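Local coordinates for glutathione s-transferase (Haemonchus contortus, PDB 2WS2), which probably catalyses the conjugation of glutathione to electrophilic substrates, displacing a halide from RX, as a glutathione transferase of the sigma family, at residues A[10-13]-A[14-18]; A[93-96]-A[97-101]; A[117-120]-A[121-124]; A[161-164]-A[165-168]; A[194-197]-A[198-201]. All coordinates share one frame; numbering follows the deposited sequence.

How the contacts relate
Contacts 1, 4 and 5 converge on a shared charged cluster, with centres about 12 to 14 Å apart. Glu16 OE2 of contact 1 reaches Arg199 NH1 of contact 5 at 2.6 Å, and Glu162 OE2 of contact 4 joins the same nitrogen at 3.2 Å, so the thioredoxin-like N-terminal part, which in this family holds the glutathione site, is tied to the helical C-terminal part. Contact 1 lies beside Tyr8 of strand 4-9. Contact 2 adjoins contact 4 through Phe98 CE2 and Met163 SD, 3.7 Å apart, and faces the second subunit. Contact 3 lies farthest out, its centre about 32 Å from that of contact 5, yet Val124 CG1 packs 3.2 Å from Glu101 O of contact 2.

Contact 1 (A[10-13]-A[14-18]); sequences NGRG and AAEII
The carbonyl oxygen of Arg12 takes the N-H of Ala15, in the turn before helix 16-24, and a weak bond from Arg19 NH1 within that helix. Ala15 N to Arg12 O measures 3.2 Å, with an N-H...O angle of 155°, and closes a type II' beta turn with Gly13 in its first inner position, in the link from the first strand to the first helix of the thioredoxin-like domain. The methylenes of Arg12, not its guanidinium, lie against Glu16: Arg12 CG is 3.5 Å from Glu16 OE1, and Arg12 CB is 3.8 Å from Glu16 CB. Glu16 CG is anti to the backbone N and the chain bends at chi2 (53°), which folds the carboxylate back over Arg12 CG. The guanidinium is turned 76° from the carboxylate plane. Glu16 gives OE1 to Arg19, and OE2 to Arg199 and the indole N-H of Trp195, while Arg12 NH1 bonds to the carbonyl of Ser202. A water accepts from Ile17 N at 2.9 Å and donates a weak bond to Gly13 O. Tyr8 of strand 4-9 bonds to Ala14 N through its hydroxyl; Ile17 and Ile18 press on helix 64-75, while Glu16 and Ile17 meet helix 155-162.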
loop_
_atom_site.group_PDB
_atom_site.type_symbol
_atom_site.label_atom_id
_atom_site.label_comp_id
_atom_site.label_asym_id
_atom_site.label_seq_id
_atom_site.Cartn_x
_atom_site.Cartn_y
_atom_site.Cartn_z
ATOM N N ASN A 10 14.163 17.142 -2.778
ATOM C CA ASN A 10 15.446 16.921 -2.136
ATOM C C ASN A 10 15.161 16.446 -0.736
ATOM O O ASN A 10 14.554 17.169 0.071
ATOM C CB ASN A 10 16.331 18.168 -2.168
ATOM C CG ASN A 10 17.817 17.842 -2.144
ATOM O OD1 ASN A 10 18.538 18.172 -3.085
ATOM N ND2 ASN A 10 18.279 17.144 -1.087
ATOM N N GLY A 11 15.553 15.205 -0.469
ATOM C CA GLY A 11 15.404 14.626 0.854
ATOM C C GLY A 11 15.037 13.154 0.784
ATOM O O GLY A 11 15.053 12.533 -0.285
ATOM N N ARG A 12 14.698 12.594 1.921
ATOM C CA ARG A 12 14.594 11.152 2.012
ATOM C C ARG A 12 13.192 10.792 1.595
ATOM O O ARG A 12 13.005 10.462 0.463
ATOM C CB ARG A 12 14.924 10.664 3.396
ATOM C CG ARG A 12 16.440 10.637 3.618
ATOM C CD ARG A 12 16.753 10.104 4.970
ATOM N NE ARG A 12 15.893 10.708 5.976
ATOM C CZ ARG A 12 16.125 11.862 6.608
ATOM N NH1 ARG A 12 17.209 12.582 6.357
ATOM N NH2 ARG A 12 15.241 12.299 7.495
ATOM N N GLY A 13 12.253 10.976 2.516
ATOM C CA GLY A 13 10.820 10.900 2.300
ATOM C C GLY A 13 10.386 9.607 1.666
ATOM O O GLY A 13 10.763 8.525 2.124
ATOM N N ALA A 14 9.605 9.740 0.589
ATOM C CA ALA A 14 8.964 8.596 -0.071
ATOM C C ALA A 14 9.886 7.986 -1.136
ATOM O O ALA A 14 9.501 7.076 -1.868
ATOM C CB ALA A 14 7.637 9.048 -0.711
ATOM N N ALA A 15 11.106 8.481 -1.257
ATOM C CA ALA A 15 11.973 7.942 -2.291
ATOM C C ALA A 15 13.224 7.282 -1.713
ATOM O O ALA A 15 14.057 6.748 -2.450
ATOM C CB ALA A 15 12.341 9.032 -3.277
ATOM N N GLU A 16 13.345 7.309 -0.392
ATOM C CA GLU A 16 14.594 6.841 0.250
ATOM C C GLU A 16 14.819 5.350 0.034
ATOM O O GLU A 16 15.872 4.940 -0.480
ATOM C CB GLU A 16 14.648 7.246 1.742
ATOM C CG GLU A 16 16.032 7.002 2.451
ATOM C CD GLU A 16 17.230 7.614 1.725
ATOM O OE1 GLU A 16 17.062 8.543 0.892
ATOM O OE2 GLU A 16 18.374 7.166 1.982
ATOM N N ILE A 17 13.813 4.533 0.362
ATOM C CA ILE A 17 13.909 3.091 0.122
ATOM C C ILE A 17 14.288 2.711 -1.342
ATOM O O ILE A 17 15.254 1.952 -1.576
ATOM C CB ILE A 17 12.641 2.328 0.708
ATOM C CG1 ILE A 17 12.934 0.862 0.975
ATOM C CG2 ILE A 17 11.445 2.519 -0.177
ATOM C CD1 ILE A 17 13.365 0.107 -0.252
ATOM N N ILE A 18 13.548 3.239 -2.322
ATOM C CA ILE A 18 13.934 3.157 -3.737
ATOM C C ILE A 18 15.412 3.483 -3.920
ATOM O O ILE A 18 16.117 2.781 -4.638
ATOM C CB ILE A 18 13.144 4.182 -4.654
ATOM C CG1 ILE A 18 11.618 3.990 -4.613
ATOM C CG2 ILE A 18 13.645 4.117 -6.071
ATOM C CD1 ILE A 18 10.820 5.231 -5.360
HETATM O O HOH W 1 11.129 5.310 1.164
#

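Contact 2 (A[93-96]-A[97-101]); sequences DQFK and DFLNE
The ring of Phe95 receives the Leu99 branch one turn farther along the helix, in an oblique approach: CD1 of Leu99 comes to 3.4 Å from CZ of Phe95 and its sister CD2 stands 4.1 Å from Phe95 CE2. Phe98 flanks the same ring more loosely, its CD2 being 4.3 Å from CD1 of Phe95. Both phenylalanines have CG anti to the backbone N (chi1 165° and 166°), which sets each ring beside its own carbonyl carbon; the Phe98 side chain leads away to Phe132, the planes of those two rings about 20° apart. Phe95 packs on Tyr159 and Val160 of helix 155-162, and Met163 touches both rings. The backbone is helical, Leu99 N to Phe95 O at 2.8 Å and Asn100 N to Lys96 O at 3.1 Å, with Phe98 N only weakly shared between Gln94 O and Phe95 O. A water donates to Asp93 O and, at 2.9 Å, to Asp97 OD1, bridging one turn. The amide of Gln94 is fixed at both ends by the second subunit, OE1 by its Gln63 and NE2 by its Gln50. One flank in the hydrophobic interior and another on the partner chain is the arrangement expected of the first long helix of the all-helical C-terminal domain, which lines the dimer interface of cytosolic glutathione transferases.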
loop_
_atom_site.group_PDB
_atom_site.type_symbol
_atom_site.label_atom_id
_atom_site.label_comp_id
_atom_site.label_asym_id
_atom_site.label_seq_id
_atom_site.Cartn_x
_atom_site.Cartn_y
_atom_site.Cartn_z
ATOM N N ASP A 93 3.490 -3.370 4.109
ATOM C CA ASP A 93 2.151 -2.817 4.113
ATOM C C ASP A 93 1.856 -2.452 5.583
ATOM O O ASP A 93 1.308 -1.399 5.891
ATOM C CB ASP A 93 1.196 -3.898 3.667
ATOM C CG ASP A 93 0.541 -3.620 2.279
ATOM O OD1 ASP A 93 1.038 -2.845 1.407
ATOM O OD2 ASP A 93 -0.462 -4.284 2.069
ATOM N N GLN A 94 2.206 -3.368 6.484
ATOM C CA GLN A 94 1.914 -3.213 7.899
ATOM C C GLN A 94 2.708 -2.036 8.500
ATOM O O GLN A 94 2.191 -1.279 9.328
ATOM C CB GLN A 94 2.263 -4.497 8.651
ATOM C CG GLN A 94 2.105 -4.391 10.160
ATOM C CD GLN A 94 0.641 -4.408 10.553
ATOM O OE1 GLN A 94 -0.209 -4.877 9.786
ATOM N NE2 GLN A 94 0.339 -3.932 11.739
ATOM N N PHE A 95 3.975 -1.926 8.112
ATOM C CA PHE A 95 4.811 -0.797 8.543
ATOM C C PHE A 95 4.185 0.511 8.061
ATOM O O PHE A 95 4.016 1.462 8.829
ATOM C CB PHE A 95 6.259 -0.970 8.046
ATOM C CG PHE A 95 7.080 0.269 8.127
ATOM C CD1 PHE A 95 7.563 0.727 9.360
ATOM C CD2 PHE A 95 7.362 1.010 6.977
ATOM C CE1 PHE A 95 8.321 1.882 9.456
ATOM C CE2 PHE A 95 8.150 2.189 7.048
ATOM C CZ PHE A 95 8.618 2.626 8.303
ATOM N N LYS A 96 3.759 0.514 6.801
ATOM C CA LYS A 96 3.093 1.672 6.228
ATOM C C LYS A 96 1.857 2.106 7.040
ATOM O O LYS A 96 1.639 3.296 7.219
ATOM C CB LYS A 96 2.740 1.399 4.757
ATOM C CG LYS A 96 2.873 2.609 3.853
ATOM C CD LYS A 96 4.323 2.758 3.367
ATOM C CE LYS A 96 4.537 4.018 2.582
ATOM N NZ LYS A 96 5.552 3.777 1.486
ATOM N N ASP A 97 1.051 1.162 7.536
ATOM C CA ASP A 97 -0.121 1.532 8.354
ATOM C C ASP A 97 0.333 2.073 9.703
ATOM O O ASP A 97 -0.412 2.773 10.393
ATOM C CB ASP A 97 -1.053 0.337 8.605
ATOM C CG ASP A 97 -1.874 -0.059 7.369
ATOM O OD1 ASP A 97 -1.935 0.723 6.399
ATOM O OD2 ASP A 97 -2.469 -1.167 7.383
ATOM N N PHE A 98 1.547 1.709 10.095
ATOM C CA PHE A 98 2.106 2.209 11.332
ATOM C C PHE A 98 2.473 3.654 11.085
ATOM O O PHE A 98 2.160 4.503 11.899
ATOM C CB PHE A 98 3.307 1.382 11.779
ATOM C CG PHE A 98 4.146 2.038 12.878
ATOM C CD1 PHE A 98 3.690 2.082 14.193
ATOM C CD2 PHE A 98 5.387 2.575 12.588
ATOM C CE1 PHE A 98 4.458 2.671 15.206
ATOM C CE2 PHE A 98 6.182 3.155 13.610
ATOM C CZ PHE A 98 5.703 3.197 14.916
ATOM N N LEU A 99 3.113 3.919 9.952
ATOM C CA LEU A 99 3.386 5.286 9.488
ATOM C C LEU A 99 2.174 6.223 9.521
ATOM O O LEU A 99 2.274 7.335 10.027
ATOM C CB LEU A 99 4.020 5.270 8.094
ATOM C CG LEU A 99 5.475 5.732 8.112
ATOM C CD1 LEU A 99 6.289 4.936 9.141
ATOM C CD2 LEU A 99 6.145 5.742 6.728
ATOM N N ASN A 100 1.030 5.748 9.025
ATOM C CA ASN A 100 -0.179 6.561 8.913
ATOM C C ASN A 100 -0.900 6.832 10.228
ATOM O O ASN A 100 -1.375 7.945 10.475
ATOM C CB ASN A 100 -1.151 5.927 7.922
ATOM C CG ASN A 100 -0.942 6.413 6.503
ATOM O OD1 ASN A 100 0.186 6.491 6.002
ATOM N ND2 ASN A 100 -2.043 6.731 5.837
ATOM N N GLU A 101 -1.003 5.798 11.056
ATOM C CA GLU A 101 -1.596 5.914 12.386
ATOM C C GLU A 101 -0.654 6.738 13.304
ATOM O O GLU A 101 -0.922 6.935 14.488
ATOM C CB GLU A 101 -1.792 4.495 12.971
ATOM C CG GLU A 101 -2.949 4.332 13.981
ATOM C CD GLU A 101 -2.555 3.476 15.179
ATOM O OE1 GLU A 101 -3.312 3.451 16.161
ATOM O OE2 GLU A 101 -1.459 2.861 15.159
HETATM O O HOH W 2 -0.610 -0.542 4.201
#

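Contact 3 (A[117-120]-A[121-124]); sequences LKAL and EKDV
Backbone bonds link Leu117 to Glu121 and Leu120 to Val124, each spanning one helical turn. Glu121 N donates to Leu117 O at 3.0 Å and almost straight, with an N-H...O angle of 172°; Val124 N reaches Leu120 O at 3.0 Å but is more bent, at 135°. Between them, Asp123 N makes a long, weak bond to Ala119 O. The uneven geometry accompanies a wider pi-type turn at 121-124, close to the start of helix 118-143, a long helix of the all-helical C-terminal domain of glutathione transferases. Among apolar contacts, Leu120 and Val124 lie side by side and point the same way, with CD2 of Leu120 4.0 Å from CG2 of Val124; Tyr105 of helix 103-107 packs on Leu120 and Leu117. Each carboxylate oxygen of Glu121 bonds to a tyrosine hydroxyl, OE2 to Tyr105 and OE1 to Tyr169. Glu121 slants across Leu117, its OE2 3.9 Å from Leu117 CD2: with CG anti to the backbone N (chi1 -167°) and a bend at chi2, the chain carries the carboxylate past the leucine to the tyrosines. Lys118 NZ remains 4.9 Å from Glu121 OE2, too far for a direct ion pair, although the opposite charges may still attract. Asp123 CB leans on the carbonyl oxygen of Ala119, 3.4 Å away.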
loop_
_atom_site.group_PDB
_atom_site.type_symbol
_atom_site.label_atom_id
_atom_site.label_comp_id
_atom_site.label_asym_id
_atom_site.label_seq_id
_atom_site.Cartn_x
_atom_site.Cartn_y
_atom_site.Cartn_z
ATOM N N LEU A 117 0.679 17.265 23.534
ATOM C CA LEU A 117 1.707 16.485 22.844
ATOM C C LEU A 117 1.880 15.168 23.591
ATOM O O LEU A 117 2.064 14.103 22.979
ATOM C CB LEU A 117 3.027 17.274 22.812
ATOM C CG LEU A 117 4.267 16.878 22.001
ATOM C CD1 LEU A 117 5.209 18.033 21.926
ATOM C CD2 LEU A 117 5.009 15.654 22.548
ATOM N N LYS A 118 1.806 15.270 24.919
ATOM C CA LYS A 118 1.991 14.149 25.826
ATOM C C LYS A 118 0.846 13.151 25.713
ATOM O O LYS A 118 1.065 11.950 25.859
ATOM C CB LYS A 118 2.104 14.653 27.270
ATOM C CG LYS A 118 3.177 13.917 28.117
ATOM C CD LYS A 118 4.592 14.102 27.522
ATOM C CE LYS A 118 5.033 15.574 27.536
ATOM N NZ LYS A 118 6.113 15.886 26.531
ATOM N N ALA A 119 -0.368 13.638 25.461
ATOM C CA ALA A 119 -1.519 12.743 25.322
ATOM C C ALA A 119 -1.829 12.333 23.877
ATOM O O ALA A 119 -2.877 11.745 23.607
ATOM C CB ALA A 119 -2.754 13.300 26.034
ATOM N N LEU A 120 -0.915 12.639 22.963
ATOM C CA LEU A 120 -0.926 12.074 21.616
ATOM C C LEU A 120 0.167 11.022 21.554
ATOM O O LEU A 120 0.004 9.957 20.938
ATOM C CB LEU A 120 -0.668 13.141 20.564
ATOM C CG LEU A 120 -1.857 13.924 20.007
ATOM C CD1 LEU A 120 -1.485 14.320 18.633
ATOM C CD2 LEU A 120 -3.156 13.098 20.011
ATOM N N GLU A 121 1.284 11.336 22.194
ATOM C CA GLU A 121 2.265 10.328 22.520
ATOM C C GLU A 121 1.519 9.133 23.077
ATOM O O GLU A 121 1.623 8.059 22.518
ATOM C CB GLU A 121 3.251 10.855 23.556
ATOM C CG GLU A 121 4.495 9.994 23.734
ATOM C CD GLU A 121 5.715 10.802 24.117
ATOM O OE1 GLU A 121 6.553 10.281 24.892
ATOM O OE2 GLU A 121 5.861 11.952 23.616
ATOM N N LYS A 122 0.760 9.335 24.155
ATOM C CA LYS A 122 0.140 8.233 24.904
ATOM C C LYS A 122 -1.225 7.683 24.433
ATOM O O LYS A 122 -1.571 6.574 24.826
ATOM C CB LYS A 122 0.122 8.517 26.423
ATOM C CG LYS A 122 -0.718 9.711 26.869
ATOM C CD LYS A 122 -0.506 10.043 28.353
ATOM C CE LYS A 122 0.523 11.158 28.575
ATOM N NZ LYS A 122 0.098 12.076 29.687
ATOM N N ASP A 123 -1.995 8.430 23.633
ATOM C CA ASP A 123 -3.303 7.900 23.116
ATOM C C ASP A 123 -3.286 7.605 21.599
ATOM O O ASP A 123 -4.266 7.092 21.028
ATOM C CB ASP A 123 -4.512 8.784 23.513
ATOM C CG ASP A 123 -4.898 8.666 25.019
ATOM O OD1 ASP A 123 -5.571 7.697 25.446
ATOM O OD2 ASP A 123 -4.558 9.575 25.788
ATOM N N VAL A 124 -2.167 7.904 20.955
ATOM C CA VAL A 124 -1.958 7.553 19.550
ATOM C C VAL A 124 -0.654 6.748 19.350
ATOM O O VAL A 124 -0.699 5.569 18.985
ATOM C CB VAL A 124 -1.970 8.809 18.637
ATOM C CG1 VAL A 124 -1.383 8.494 17.261
ATOM C CG2 VAL A 124 -3.391 9.413 18.529
#

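Contact 4 (A[161-164]-A[165-168]); sequences AEMG and FTEH. Unlike the reference sequence in segment 161-164: Gly164 (reference Thr).
Two torsions bring Glu162 and Phe165 together: CG of Glu162 is anti to its N (chi1 174°), with a bend at the next bond, while CG of Phe165 lies beside its own N and anti to the carbonyl carbon (chi1 -70°). The setting is a turn closed by a backbone bond from residue i to i-3, where the chain leaves helix 155-162 in the all-helical domain of the transferase. Phe165 N donates to Glu162 O at 3.1 Å, and the donor stands above the carbonyl plane rather than in it. Met163 and Gly164, the latter a threonine in the reference sequence, span the turn. The carboxylate meets the CD2-CE2 part of the ring obliquely, the two planes 29° apart; the approach is modelled too tightly to trust in detail, so the exact spacing is doubtful. Its surroundings are clearer: Glu162 OE2 takes a salt bridge from Arg199, and the Phe165 ring is in cation-pi contact with both Arg187 and Arg199. Negative carboxylate, aromatic ring and arginines therefore share one site. Beyond the turn Glu167 folds back, its OE1 3.7 Å from Gly164 O, a meeting of two acceptors. On the other side of the chain Met163 turns inward to helix 82-100. Thr166 sits near it: OG1 of Thr166 is 3.7 Å from Met163 O and 4.0 Å from Met163 CE.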
loop_
_atom_site.group_PDB
_atom_site.type_symbol
_atom_site.label_atom_id
_atom_site.label_comp_id
_atom_site.label_asym_id
_atom_site.label_seq_id
_atom_site.Cartn_x
_atom_site.Cartn_y
_atom_site.Cartn_z
ATOM N N ALA A 161 13.807 -0.308 9.103
ATOM C CA ALA A 161 15.116 0.010 9.718
ATOM C C ALA A 161 15.470 1.479 9.504
ATOM O O ALA A 161 16.203 2.090 10.319
ATOM C CB ALA A 161 16.223 -0.907 9.159
ATOM N N GLU A 162 14.942 2.053 8.410
ATOM C CA GLU A 162 15.098 3.466 8.092
ATOM C C GLU A 162 14.309 4.422 9.015
ATOM O O GLU A 162 14.742 5.530 9.230
ATOM C CB GLU A 162 14.821 3.709 6.585
ATOM C CG GLU A 162 14.796 5.146 6.096
ATOM C CD GLU A 162 16.132 5.913 6.304
ATOM O OE1 GLU A 162 16.051 7.123 6.579
ATOM O OE2 GLU A 162 17.232 5.323 6.169
ATOM N N MET A 163 13.189 3.999 9.587
ATOM C CA MET A 163 12.497 4.811 10.603
ATOM C C MET A 163 13.306 5.020 11.896
ATOM O O MET A 163 12.787 5.550 12.897
ATOM C CB MET A 163 11.132 4.200 10.935
ATOM C CG MET A 163 11.117 3.220 12.064
ATOM S SD MET A 163 9.796 3.603 13.229
ATOM C CE MET A 163 9.466 5.336 12.856
ATOM N N GLY A 164 14.562 4.583 11.876
ATOM C CA GLY A 164 15.530 4.914 12.936
ATOM C C GLY A 164 16.037 6.349 12.840
ATOM O O GLY A 164 16.760 6.835 13.731
ATOM N N PHE A 165 15.625 7.055 11.788
ATOM C CA PHE A 165 16.055 8.427 11.632
ATOM C C PHE A 165 15.091 9.410 12.217
ATOM O O PHE A 165 15.140 10.605 11.926
ATOM C CB PHE A 165 16.413 8.732 10.188
ATOM C CG PHE A 165 17.643 8.048 9.773
ATOM C CD1 PHE A 165 18.868 8.389 10.364
ATOM C CD2 PHE A 165 17.601 6.993 8.879
ATOM C CE1 PHE A 165 20.049 7.718 10.021
ATOM C CE2 PHE A 165 18.763 6.310 8.529
ATOM C CZ PHE A 165 19.999 6.682 9.096
ATOM N N THR A 166 14.224 8.927 13.083
ATOM C CA THR A 166 13.336 9.863 13.712
ATOM C C THR A 166 13.782 10.012 15.157
ATOM O O THR A 166 12.953 10.134 16.028
ATOM C CB THR A 166 11.786 9.563 13.458
ATOM O OG1 THR A 166 11.297 8.588 14.372
ATOM C CG2 THR A 166 11.553 9.056 12.048
ATOM N N GLU A 167 15.114 10.073 15.373
ATOM C CA GLU A 167 15.689 10.217 16.743
ATOM C C GLU A 167 15.363 11.536 17.441
ATOM O O GLU A 167 15.940 11.835 18.519
ATOM C CB GLU A 167 17.196 9.912 16.822
ATOM C CG GLU A 167 18.102 10.831 16.052
ATOM C CD GLU A 167 18.264 10.420 14.610
ATOM O OE1 GLU A 167 17.293 10.541 13.836
ATOM O OE2 GLU A 167 19.370 9.972 14.244
ATOM N N HIS A 168 14.467 12.316 16.815
ATOM C CA HIS A 168 13.583 13.243 17.522
ATOM C C HIS A 168 12.897 12.486 18.660
ATOM O O HIS A 168 12.425 13.082 19.649
ATOM C CB HIS A 168 12.502 13.781 16.570
ATOM C CG HIS A 168 13.041 14.642 15.467
ATOM N ND1 HIS A 168 13.336 15.980 15.643
ATOM C CD2 HIS A 168 13.339 14.358 14.176
ATOM C CE1 HIS A 168 13.798 16.481 14.509
ATOM N NE2 HIS A 168 13.821 15.515 13.604
#

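Contact 5 (A[194-197]-A[198-201]); sequences KWIE and TRPA
Thr198 satisfies two acceptors at the end of helix 190-198. Its hydroxyl OG1 donates to Lys194 O, a bond modelled very short at 2.5 Å and so of doubtful exact length, while Thr198 N donates to Trp195 O at 3.0 Å from well above the carbonyl plane. With OG1 between the backbone N and the carbonyl carbon (chi1 61°), the hydroxyl folds back on the preceding turn, and Thr198 CG2 rests 3.7 Å from Lys194 CE. Arg199 instead sends its side chain across the indole of Trp195. Its CB sits over the six-membered ring, 3.5 Å from the centroid and only 10° off the normal, a CH-pi contact; farther out, Arg199 CD lies 3.5 Å from Trp195 NE1. The guanidinium stands 77° from the indole plane, with Ile196 CB over one face and 3.9 Å from Arg199 NE. Trp195 NE1 lies at the guanidinium edge, near its plane, which lets both groups reach the same acid: Glu16 OE2 accepts from NE1 and from Arg199 NH1, and NH1 also pairs with Glu162 OE2. Lys194 NZ may pair with Glu197 OE2, although that oxygen is poorly placed. Apolar methylenes over the indole and a guanidinium among carboxylates let one arginine join the C-terminal tail to both domains, and its positive charge would tend to keep the two acids ionised.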
loop_
_atom_site.group_PDB
_atom_site.type_symbol
_atom_site.label_atom_id
_atom_site.label_comp_id
_atom_site.label_asym_id
_atom_site.label_seq_id
_atom_site.Cartn_x
_atom_site.Cartn_y
_atom_site.Cartn_z
ATOM N N LYS A 194 27.777 3.177 3.705
ATOM C CA LYS A 194 28.416 4.231 2.917
ATOM C C LYS A 194 27.447 5.196 2.190
ATOM O O LYS A 194 27.797 6.352 1.947
ATOM C CB LYS A 194 29.346 3.546 1.904
ATOM C CG LYS A 194 30.029 4.384 0.852
ATOM C CD LYS A 194 31.511 4.815 1.202
ATOM C CE LYS A 194 31.562 5.781 2.370
ATOM N NZ LYS A 194 32.942 6.177 2.774
ATOM N N TRP A 195 26.265 4.688 1.816
ATOM C CA TRP A 195 25.117 5.508 1.420
ATOM C C TRP A 195 24.650 6.416 2.550
ATOM O O TRP A 195 24.601 7.650 2.389
ATOM C CB TRP A 195 23.922 4.627 0.975
ATOM C CG TRP A 195 22.698 5.442 0.703
ATOM C CD1 TRP A 195 21.485 5.355 1.324
ATOM C CD2 TRP A 195 22.595 6.503 -0.248
ATOM N NE1 TRP A 195 20.621 6.289 0.801
ATOM C CE2 TRP A 195 21.277 7.013 -0.162
ATOM C CE3 TRP A 195 23.493 7.079 -1.163
ATOM C CZ2 TRP A 195 20.823 8.071 -0.967
ATOM C CZ3 TRP A 195 23.044 8.138 -1.957
ATOM C CH2 TRP A 195 21.725 8.627 -1.839
ATOM N N ILE A 196 24.277 5.837 3.690
ATOM C CA ILE A 196 23.873 6.684 4.818
ATOM C C ILE A 196 24.994 7.615 5.360
ATOM O O ILE A 196 24.715 8.544 6.129
ATOM C CB ILE A 196 23.141 5.923 5.978
ATOM C CG1 ILE A 196 24.113 5.557 7.108
ATOM C CG2 ILE A 196 22.336 4.727 5.451
ATOM C CD1 ILE A 196 23.564 5.858 8.498
ATOM N N GLU A 197 26.232 7.384 4.943
ATOM C CA GLU A 197 27.365 8.245 5.331
ATOM C C GLU A 197 27.564 9.384 4.343
ATOM O O GLU A 197 28.204 10.374 4.653
ATOM C CB GLU A 197 28.686 7.469 5.319
ATOM C CG GLU A 197 28.894 6.331 6.323
ATOM C CD GLU A 197 30.080 5.474 5.890
ATOM O OE1 GLU A 197 30.780 4.830 6.729
ATOM O OE2 GLU A 197 30.323 5.439 4.676
ATOM N N THR A 198 27.063 9.220 3.131
ATOM C CA THR A 198 27.429 10.116 2.064
ATOM C C THR A 198 26.179 10.626 1.345
ATOM O O THR A 198 26.274 11.197 0.254
ATOM C CB THR A 198 28.350 9.425 1.045
ATOM O OG1 THR A 198 27.659 8.310 0.469
ATOM C CG2 THR A 198 29.675 8.946 1.704
ATOM N N ARG A 199 25.022 10.412 1.959
ATOM C CA ARG A 199 23.785 10.912 1.377
ATOM C C ARG A 199 23.477 12.259 1.991
ATOM O O ARG A 199 23.804 12.514 3.173
ATOM C CB ARG A 199 22.604 9.933 1.550
ATOM C CG ARG A 199 22.101 9.830 2.962
ATOM C CD ARG A 199 21.207 8.658 3.247
ATOM N NE ARG A 199 20.827 8.782 4.648
ATOM C CZ ARG A 199 19.763 8.230 5.198
ATOM N NH1 ARG A 199 18.922 7.496 4.462
ATOM N NH2 ARG A 199 19.528 8.437 6.487
ATOM N N PRO A 200 22.850 13.133 1.187
ATOM C CA PRO A 200 22.494 14.449 1.650
ATOM C C PRO A 200 21.733 14.400 2.966
ATOM O O PRO A 200 20.859 13.552 3.152
ATOM C CB PRO A 200 21.628 14.970 0.502
ATOM C CG PRO A 200 22.367 14.407 -0.715
ATOM C CD PRO A 200 22.674 13.007 -0.283
ATOM N N ALA A 201 22.103 15.281 3.899
ATOM C CA ALA A 201 21.310 15.424 5.108
ATOM C C ALA A 201 20.042 16.128 4.662
ATOM O O ALA A 201 20.098 16.973 3.781
ATOM C CB ALA A 201 22.034 16.265 6.138
#